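Local coordinates for protein predicted component of a thermophile-specific DNA repair system, contains a RAMP domain (Methanopyrus kandleri, PDB 4N0L) that probably binds CRISPR RNA as the Csm3 subunit of a type III-A antiviral defence complex, and binds a zinc ion, at residues 7-21 against 265-278. Numbering follows the deposited sequence.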
ATOM      1  N   THR A   7       2.893  -1.812 -15.749  1.00 41.00           N
ATOM      2  CA  THR A   7       2.391  -1.159 -14.545  1.00 34.69           C
ATOM      3  C   THR A   7       0.958  -0.641 -14.618  1.00 35.96           C
ATOM      4  O   THR A   7       0.434  -0.339 -15.690  1.00 36.37           O
ATOM      5  CB  THR A   7       3.280   0.043 -14.166  1.00 33.49           C
ATOM      6  OG1 THR A   7       3.379   0.929 -15.287  1.00 40.10           O
ATOM      7  CG2 THR A   7       4.679  -0.405 -13.769  1.00 27.71           C
ATOM      8  N   ILE A   8       0.337  -0.541 -13.446  1.00 34.13           N
ATOM      9  CA  ILE A   8      -0.906   0.202 -13.279  1.00 27.88           C
ATOM     10  C   ILE A   8      -0.648   1.307 -12.268  1.00 25.15           C
ATOM     11  O   ILE A   8      -0.231   1.037 -11.143  1.00 24.27           O
ATOM     12  CB  ILE A   8      -2.064  -0.672 -12.777  1.00 25.69           C
ATOM     13  CG1 ILE A   8      -2.415  -1.759 -13.792  1.00 18.86           C
ATOM     14  CG2 ILE A   8      -3.286   0.189 -12.488  1.00 27.74           C
ATOM     15  CD1 ILE A   8      -3.385  -2.781 -13.250  1.00 17.28           C
ATOM     16  N   THR A   9      -0.891   2.551 -12.668  1.00 26.23           N
ATOM     17  CA  THR A   9      -0.609   3.688 -11.799  1.00 23.08           C
ATOM     18  C   THR A   9      -1.872   4.387 -11.314  1.00 28.46           C
ATOM     19  O   THR A   9      -2.667   4.882 -12.115  1.00 28.84           O
ATOM     20  CB  THR A   9       0.276   4.722 -12.505  1.00 20.66           C
ATOM     21  OG1 THR A   9       1.508   4.107 -12.902  1.00 26.72           O
ATOM     22  CG2 THR A   9       0.576   5.885 -11.576  1.00 22.44           C
ATOM     23  N   LEU A  10      -2.048   4.426  -9.997  1.00 27.59           N
ATOM     24  CA  LEU A  10      -3.133   5.188  -9.390  1.00 23.59           C
ATOM     25  C   LEU A  10      -2.719   6.649  -9.313  1.00 25.21           C
ATOM     26  O   LEU A  10      -1.651   6.965  -8.789  1.00 25.32           O
ATOM     27  CB  LEU A  10      -3.481   4.661  -7.989  1.00 19.83           C
ATOM     28  CG  LEU A  10      -4.148   3.293  -7.772  1.00 23.90           C
ATOM     29  CD1 LEU A  10      -3.374   2.131  -8.392  1.00 20.98           C
ATOM     30  CD2 LEU A  10      -4.374   3.047  -6.283  1.00 19.84           C
ATOM     31  N   VAL A  11      -3.557   7.535  -9.846  1.00 20.27           N
ATOM     32  CA  VAL A  11      -3.261   8.963  -9.837  1.00 22.33           C
ATOM     33  C   VAL A  11      -4.402   9.767  -9.225  1.00 24.60           C
ATOM     34  O   VAL A  11      -5.565   9.611  -9.603  1.00 26.91           O
ATOM     35  CB  VAL A  11      -2.983   9.497 -11.257  1.00 28.03           C
ATOM     36  CG1 VAL A  11      -2.632  10.984 -11.216  1.00 25.39           C
ATOM     37  CG2 VAL A  11      -1.874   8.697 -11.928  1.00 27.04           C
ATOM     38  N   GLY A  12      -4.056  10.628  -8.277  1.00 20.74           N
ATOM     39  CA  GLY A  12      -5.024  11.481  -7.615  1.00 20.82           C
ATOM     40  C   GLY A  12      -4.339  12.278  -6.527  1.00 21.97           C
ATOM     41  O   GLY A  12      -3.203  12.716  -6.701  1.00 17.75           O
ATOM     42  N   GLU A  13      -4.999  12.429  -5.384  1.00 19.59           N
ATOM     43  CA  GLU A  13      -4.385  13.148  -4.276  1.00 19.30           C
ATOM     44  C   GLU A  13      -4.930  12.708  -2.923  1.00 20.75           C
ATOM     45  O   GLU A  13      -5.988  12.081  -2.826  1.00 20.02           O
ATOM     46  CB  GLU A  13      -4.578  14.661  -4.442  1.00 20.78           C
ATOM     47  CG  GLU A  13      -6.021  15.129  -4.325  1.00 23.70           C
ATOM     48  CD  GLU A  13      -6.175  16.635  -4.495  1.00 28.11           C
ATOM     49  OE1 GLU A  13      -7.283  17.146  -4.229  1.00 24.32           O
ATOM     50  OE2 GLU A  13      -5.199  17.304  -4.900  1.00 28.00           O
ATOM     51  N   ILE A  14      -4.173  13.026  -1.880  1.00 20.10           N
ATOM     52  CA  ILE A  14      -4.592  12.769  -0.515  1.00 21.37           C
ATOM     53  C   ILE A  14      -5.134  14.051   0.106  1.00 24.02           C
ATOM     54  O   ILE A  14      -4.437  15.062   0.148  1.00 20.60           O
ATOM     55  CB  ILE A  14      -3.433  12.245   0.352  1.00 23.60           C
ATOM     56  CG1 ILE A  14      -2.807  10.998  -0.276  1.00 22.16           C
ATOM     57  CG2 ILE A  14      -3.909  11.976   1.777  1.00 19.17           C
ATOM     58  CD1 ILE A  14      -1.489  10.602   0.354  1.00 21.04           C
ATOM     59  N   ARG A  15      -6.377  14.017   0.571  1.00 25.39           N
ATOM     60  CA  ARG A  15      -6.927  15.141   1.318  1.00 24.37           C
ATOM     61  C   ARG A  15      -6.980  14.816   2.803  1.00 20.99           C
ATOM     62  O   ARG A  15      -7.459  13.754   3.192  1.00 21.23           O
ATOM     63  CB  ARG A  15      -8.326  15.511   0.827  1.00 29.08           C
ATOM     64  CG  ARG A  15      -8.913  16.699   1.581  1.00 30.19           C
ATOM     65  CD  ARG A  15     -10.333  17.021   1.159  1.00 35.78           C
ATOM     66  NE  ARG A  15     -10.888  18.100   1.971  1.00 39.48           N
ATOM     67  CZ  ARG A  15     -11.544  17.912   3.112  1.00 41.85           C
ATOM     68  NH1 ARG A  15     -11.738  16.685   3.574  1.00 42.99           N
ATOM     69  NH2 ARG A  15     -12.010  18.953   3.789  1.00 44.41           N
ATOM     70  N   LEU A  16      -6.466  15.722   3.630  1.00 25.83           N
ATOM     71  CA  LEU A  16      -6.576  15.567   5.076  1.00 30.61           C
ATOM     72  C   LEU A  16      -7.943  16.026   5.574  1.00 29.06           C
ATOM     73  O   LEU A  16      -8.354  17.156   5.316  1.00 24.17           O
ATOM     74  CB  LEU A  16      -5.473  16.350   5.790  1.00 37.10           C
ATOM     75  CG  LEU A  16      -4.048  15.819   5.633  1.00 41.99           C
ATOM     76  CD1 LEU A  16      -3.053  16.958   5.704  1.00 42.06           C
ATOM     77  CD2 LEU A  16      -3.742  14.775   6.697  1.00 44.99           C
ATOM     78  N   ARG A  17      -8.642  15.150   6.290  1.00 32.30           N
ATOM     79  CA  ARG A  17      -9.909  15.517   6.915  1.00 34.58           C
ATOM     80  C   ARG A  17      -9.649  16.227   8.236  1.00 31.99           C
ATOM     81  O   ARG A  17     -10.497  16.966   8.732  1.00 32.63           O
ATOM     82  CB  ARG A  17     -10.799  14.290   7.135  1.00 37.35           C
ATOM     83  CG  ARG A  17     -10.979  13.416   5.907  1.00 42.14           C
ATOM     84  CD  ARG A  17     -12.276  12.616   5.968  1.00 52.15           C
ATOM     85  NE  ARG A  17     -12.234  11.550   6.965  1.00 61.88           N
ATOM     86  CZ  ARG A  17     -12.664  11.676   8.216  1.00 67.75           C
ATOM     87  NH1 ARG A  17     -13.183  12.824   8.630  1.00 67.94           N
ATOM     88  NH2 ARG A  17     -12.584  10.650   9.054  1.00 68.62           N
ATOM     89  N   THR A  18      -8.474  15.986   8.811  1.00 27.09           N
ATOM     90  CA  THR A  18      -8.051  16.683  10.020  1.00 28.38           C
ATOM     91  C   THR A  18      -6.671  17.286   9.814  1.00 30.35           C
ATOM     92  O   THR A  18      -5.876  16.780   9.024  1.00 32.85           O
ATOM     93  CB  THR A  18      -8.009  15.746  11.250  1.00 27.86           C
ATOM     94  OG1 THR A  18      -7.099  14.665  11.005  1.00 33.70           O
ATOM     95  CG2 THR A  18      -9.392  15.186  11.550  1.00 25.53           C
ATOM     96  N   GLY A  19      -6.383  18.366  10.530  1.00 26.80           N
ATOM     97  CA  GLY A  19      -5.054  18.944  10.494  1.00 22.57           C
ATOM     98  C   GLY A  19      -4.107  18.121  11.342  1.00 24.72           C
ATOM     99  O   GLY A  19      -4.547  17.340  12.184  1.00 30.85           O
ATOM    100  N   THR A  20      -2.805  18.286  11.124  1.00 22.82           N
ATOM    101  CA  THR A  20      -1.811  17.545  11.896  1.00 26.32           C
ATOM    102  C   THR A  20      -0.625  18.409  12.295  1.00 24.47           C
ATOM    103  O   THR A  20      -0.363  19.449  11.690  1.00 23.81           O
ATOM    104  CB  THR A  20      -1.251  16.320  11.120  1.00 26.57           C
ATOM    105  OG1 THR A  20      -0.503  16.769   9.984  1.00 26.51           O
ATOM    106  CG2 THR A  20      -2.364  15.388  10.663  1.00 26.71           C
ATOM    107  N   ARG A  21       0.088  17.965  13.324  1.00 22.37           N
ATOM    108  CA  ARG A  21       1.405  18.503  13.641  1.00 27.21           C
ATOM    109  C   ARG A  21       2.406  18.066  12.573  1.00 31.45           C
ATOM    110  O   ARG A  21       2.107  17.201  11.750  1.00 31.78           O
ATOM    111  CB  ARG A  21       1.852  18.037  15.032  1.00 28.69           C
ATOM    112  CG  ARG A  21       2.428  16.620  15.053  1.00 39.18           C
ATOM    113  CD  ARG A  21       3.230  16.301  16.318  1.00 45.33           C
ATOM    114  NE  ARG A  21       4.311  17.250  16.567  1.00 50.37           N
ATOM    115  CZ  ARG A  21       4.265  18.232  17.462  1.00 51.31           C
ATOM    116  NH1 ARG A  21       3.181  18.408  18.207  1.00 51.71           N
ATOM    117  NH2 ARG A  21       5.305  19.041  17.612  1.00 47.75           N
ATOM    118  N   TYR A 265      -4.351   8.786  13.920  1.00 32.07           N
ATOM    119  CA  TYR A 265      -3.890  10.160  13.798  1.00 28.72           C
ATOM    120  C   TYR A 265      -3.685  10.523  12.333  1.00 26.33           C
ATOM    121  O   TYR A 265      -3.043   9.782  11.587  1.00 28.55           O
ATOM    122  CB  TYR A 265      -2.593  10.357  14.586  1.00 28.27           C
ATOM    123  CG  TYR A 265      -2.126  11.793  14.655  1.00 28.78           C
ATOM    124  CD1 TYR A 265      -2.621  12.655  15.623  1.00 27.82           C
ATOM    125  CD2 TYR A 265      -1.185  12.284  13.756  1.00 26.86           C
ATOM    126  CE1 TYR A 265      -2.200  13.969  15.694  1.00 29.83           C
ATOM    127  CE2 TYR A 265      -0.756  13.597  13.818  1.00 30.13           C
ATOM    128  CZ  TYR A 265      -1.268  14.434  14.789  1.00 31.94           C
ATOM    129  OH  TYR A 265      -0.846  15.742  14.859  1.00 34.73           O
ATOM    130  N   GLY A 266      -4.238  11.661  11.925  1.00 21.30           N
ATOM    131  CA  GLY A 266      -4.141  12.098  10.545  1.00 21.60           C
ATOM    132  C   GLY A 266      -5.183  11.445   9.658  1.00 25.82           C
ATOM    133  O   GLY A 266      -4.888  10.497   8.931  1.00 28.54           O
ATOM    134  N   ARG A 267      -6.406  11.959   9.714  1.00 25.11           N
ATOM    135  CA  ARG A 267      -7.504  11.409   8.931  1.00 26.30           C
ATOM    136  C   ARG A 267      -7.362  11.855   7.478  1.00 22.98           C
ATOM    137  O   ARG A 267      -7.129  13.034   7.208  1.00 23.90           O
ATOM    138  CB  ARG A 267      -8.855  11.861   9.500  1.00 26.17           C
ATOM    139  CG  ARG A 267      -9.044  11.582  10.994  1.00 26.65           C
ATOM    140  CD  ARG A 267      -8.990  10.095  11.330  1.00 33.67           C
ATOM    141  NE  ARG A 267      -8.920   9.869  12.772  1.00 38.05           N
ATOM    142  CZ  ARG A 267      -8.916   8.669  13.348  1.00 40.06           C
ATOM    143  NH1 ARG A 267      -8.986   7.572  12.607  1.00 41.01           N
ATOM    144  NH2 ARG A 267      -8.846   8.568  14.669  1.00 40.91           N
ATOM    145  N   VAL A 268      -7.491  10.921   6.541  1.00 20.97           N
ATOM    146  CA  VAL A 268      -7.240  11.241   5.137  1.00 21.38           C
ATOM    147  C   VAL A 268      -8.252  10.633   4.178  1.00 22.94           C
ATOM    148  O   VAL A 268      -8.937   9.661   4.496  1.00 21.74           O
ATOM    149  CB  VAL A 268      -5.831  10.773   4.678  1.00 19.72           C
ATOM    150  CG1 VAL A 268      -4.730  11.489   5.452  1.00 20.76           C
ATOM    151  CG2 VAL A 268      -5.701   9.254   4.791  1.00 18.74           C
ATOM    152  N   GLU A 269      -8.330  11.229   2.994  1.00 23.94           N
ATOM    153  CA  GLU A 269      -9.114  10.695   1.892  1.00 26.57           C
ATOM    154  C   GLU A 269      -8.182  10.438   0.721  1.00 26.80           C
ATOM    155  O   GLU A 269      -7.375  11.301   0.370  1.00 29.51           O
ATOM    156  CB  GLU A 269     -10.206  11.673   1.463  1.00 30.54           C
ATOM    157  CG  GLU A 269     -11.218  12.038   2.530  1.00 36.91           C
ATOM    158  CD  GLU A 269     -12.054  13.244   2.128  1.00 41.10           C
ATOM    159  OE1 GLU A 269     -11.905  13.714   0.978  1.00 31.69           O
ATOM    160  OE2 GLU A 269     -12.853  13.727   2.958  1.00 48.57           O
ATOM    161  N   PHE A 270      -8.286   9.265   0.112  1.00 19.34           N
ATOM    162  CA  PHE A 270      -7.564   9.014  -1.128  1.00 22.93           C
ATOM    163  C   PHE A 270      -8.475   9.267  -2.320  1.00 23.72           C
ATOM    164  O   PHE A 270      -9.299   8.425  -2.675  1.00 27.44           O
ATOM    165  CB  PHE A 270      -7.015   7.586  -1.163  1.00 20.39           C
ATOM    166  CG  PHE A 270      -5.986   7.311  -0.106  1.00 20.13           C
ATOM    167  CD1 PHE A 270      -6.344   6.722   1.097  1.00 10.83           C
ATOM    168  CD2 PHE A 270      -4.657   7.654  -0.311  1.00 23.21           C
ATOM    169  CE1 PHE A 270      -5.397   6.474   2.072  1.00 17.44           C
ATOM    170  CE2 PHE A 270      -3.703   7.409   0.660  1.00 22.74           C
ATOM    171  CZ  PHE A 270      -4.073   6.817   1.855  1.00 20.83           C
ATOM    172  N   ARG A 271      -8.312  10.426  -2.946  1.00 20.27           N
ATOM    173  CA  ARG A 271      -9.145  10.793  -4.081  1.00 18.33           C
ATOM    174  C   ARG A 271      -8.443  10.350  -5.354  1.00 23.22           C
ATOM    175  O   ARG A 271      -7.514  11.002  -5.826  1.00 24.43           O
ATOM    176  CB  ARG A 271      -9.415  12.299  -4.096  1.00 19.97           C
ATOM    177  CG  ARG A 271     -10.279  12.770  -2.935  1.00 21.90           C
ATOM    178  CD  ARG A 271     -10.424  14.283  -2.899  1.00 25.53           C
ATOM    179  NE  ARG A 271     -11.340  14.706  -1.841  1.00 33.95           N
ATOM    180  CZ  ARG A 271     -12.146  15.759  -1.918  1.00 35.19           C
ATOM    181  NH1 ARG A 271     -12.150  16.524  -3.002  1.00 37.28           N
ATOM    182  NH2 ARG A 271     -12.945  16.058  -0.900  1.00 28.91           N
ATOM    183  N   ILE A 272      -8.887   9.223  -5.895  1.00 23.49           N
ATOM    184  CA  ILE A 272      -8.203   8.584  -7.008  1.00 22.83           C
ATOM    185  C   ILE A 272      -8.954   8.846  -8.306  1.00 20.97           C
ATOM    186  O   ILE A 272     -10.059   8.344  -8.511  1.00 20.21           O
ATOM    187  CB  ILE A 272      -8.058   7.072  -6.776  1.00 21.37           C
ATOM    188  CG1 ILE A 272      -7.296   6.818  -5.473  1.00 21.71           C
ATOM    189  CG2 ILE A 272      -7.359   6.416  -7.954  1.00 21.91           C
ATOM    190  CD1 ILE A 272      -7.335   5.378  -5.001  1.00 23.13           C
ATOM    191  N   ALA A 273      -8.344   9.640  -9.178  1.00 22.44           N
ATOM    192  CA  ALA A 273      -9.007  10.106 -10.388  1.00 20.49           C
ATOM    193  C   ALA A 273      -8.932   9.095 -11.528  1.00 25.52           C
ATOM    194  O   ALA A 273      -9.838   9.028 -12.362  1.00 27.20           O
ATOM    195  CB  ALA A 273      -8.407  11.432 -10.828  1.00 17.21           C
ATOM    196  N   ALA A 274      -7.868   8.300 -11.561  1.00 23.76           N
ATOM    197  CA  ALA A 274      -7.674   7.377 -12.672  1.00 22.55           C
ATOM    198  C   ALA A 274      -6.726   6.227 -12.360  1.00 28.59           C
ATOM    199  O   ALA A 274      -5.815   6.353 -11.538  1.00 25.26           O
ATOM    200  CB  ALA A 274      -7.172   8.136 -13.891  1.00 20.42           C
ATOM    201  N   LEU A 275      -6.962   5.098 -13.024  1.00 31.26           N
ATOM    202  CA  LEU A 275      -6.005   3.997 -13.058  1.00 30.70           C
ATOM    203  C   LEU A 275      -5.340   3.970 -14.428  1.00 29.21           C
ATOM    204  O   LEU A 275      -6.007   3.771 -15.443  1.00 28.87           O
ATOM    205  CB  LEU A 275      -6.689   2.658 -12.770  1.00 33.81           C
ATOM    206  CG  LEU A 275      -6.859   2.185 -11.323  1.00 38.79           C
ATOM    207  CD1 LEU A 275      -7.217   3.327 -10.381  1.00 36.74           C
ATOM    208  CD2 LEU A 275      -7.908   1.089 -11.257  1.00 42.49           C
ATOM    209  N   CYS A 276      -4.023   4.151 -14.454  1.00 27.81           N
ATOM    210  CA  CYS A 276      -3.300   4.287 -15.711  1.00 25.66           C
ATOM    211  C   CYS A 276      -2.392   3.092 -15.978  1.00 31.12           C
ATOM    212  O   CYS A 276      -1.435   2.849 -15.243  1.00 36.59           O
ATOM    213  CB  CYS A 276      -2.485   5.582 -15.710  1.00 22.96           C
ATOM    214  SG  CYS A 276      -3.451   7.064 -15.310  1.00 31.90           S
ATOM    215  N   ALA A 277      -2.699   2.352 -17.039  1.00 34.35           N
ATOM    216  CA  ALA A 277      -2.044   1.074 -17.300  1.00 32.67           C
ATOM    217  C   ALA A 277      -1.079   1.118 -18.486  1.00 33.27           C
ATOM    218  O   ALA A 277      -1.371   1.717 -19.522  1.00 32.32           O
ATOM    219  CB  ALA A 277      -3.086  -0.001 -17.528  1.00 27.64           C
ATOM    220  N   ARG A 278       0.077   0.485 -18.314  1.00 36.21           N
ATOM    221  CA  ARG A 278       1.018   0.273 -19.409  1.00 37.24           C
ATOM    222  C   ARG A 278       1.525  -1.165 -19.398  1.00 39.50           C
ATOM    223  O   ARG A 278       2.163  -1.596 -18.439  1.00 39.97           O
ATOM    224  CB  ARG A 278       2.194   1.254 -19.329  1.00 34.78           C
ATOM    225  CG  ARG A 278       1.785   2.705 -19.511  1.00 43.85           C
ATOM    226  CD  ARG A 278       2.970   3.659 -19.482  1.00 47.80           C
ATOM    227  NE  ARG A 278       3.534   3.845 -18.149  1.00 51.91           N
ATOM    228  CZ  ARG A 278       4.188   4.940 -17.769  1.00 53.61           C
ATOM    229  NH1 ARG A 278       4.346   5.945 -18.619  1.00 52.24           N
ATOM    230  NH2 ARG A 278       4.678   5.033 -16.540  1.00 53.20           N
TER
HETATM  231  O   HOH W   1       1.286   2.712 -15.413  1.00 29.93           O
HETATM  232  O   HOH W   2       5.794   2.962 -15.292  1.00 42.71           O
HETATM  233  O   HOH W   3     -13.742  15.753   4.613  1.00 46.90           O
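Arg-15 and Glu-269 share a salt-bridge network with Arg-271 on one face of an antiparallel strand pair. NH1 of Arg-15 lies 3.2 Å from Glu-269 OE2, the two flat groups turned 35° apart. The other oxygen, OE1, is gripped side-on by NE and NH2 of Arg-271, in the guanidinium plane; with both oxygens held, the carboxylate's rotation is probably limited. Arg-15, with CG anti to the backbone N (chi1 -179°) and an extended chain, lays its CD over a face of the Arg-271 guanidinium, 3.5 Å from NH2. The backbone ladder shifts register by one at a classic beta bulge, where Ala-273 and Ala-274 both face Val-11: Val-11 O accepts from Ala-273 N at 2.8 Å and Ala-274 N at 3.3 Å. Past the strand ends, Thr-18 OG1 accepts from Arg-267 N, and Tyr-265 OH receives Arg-21 N at its ring edge (2.9 Å, nearly straight at 173°). On the opposite face, Ile-14 sets CG1 beside Phe-270 CE2 (3.8 Å) and CG2 against Val-268 CB, while Leu-10 CD2 meets Ile-272 CD1. Helix 238-255 covers this apolar side through Met-246 and Val-252; Phe-292 packs on Val-11 and Cys-276 on the salt-bridge face. Strands 223-231 and 318-321 flank the pair in the five-stranded RRM-like sheet, with 7-16 in the middle.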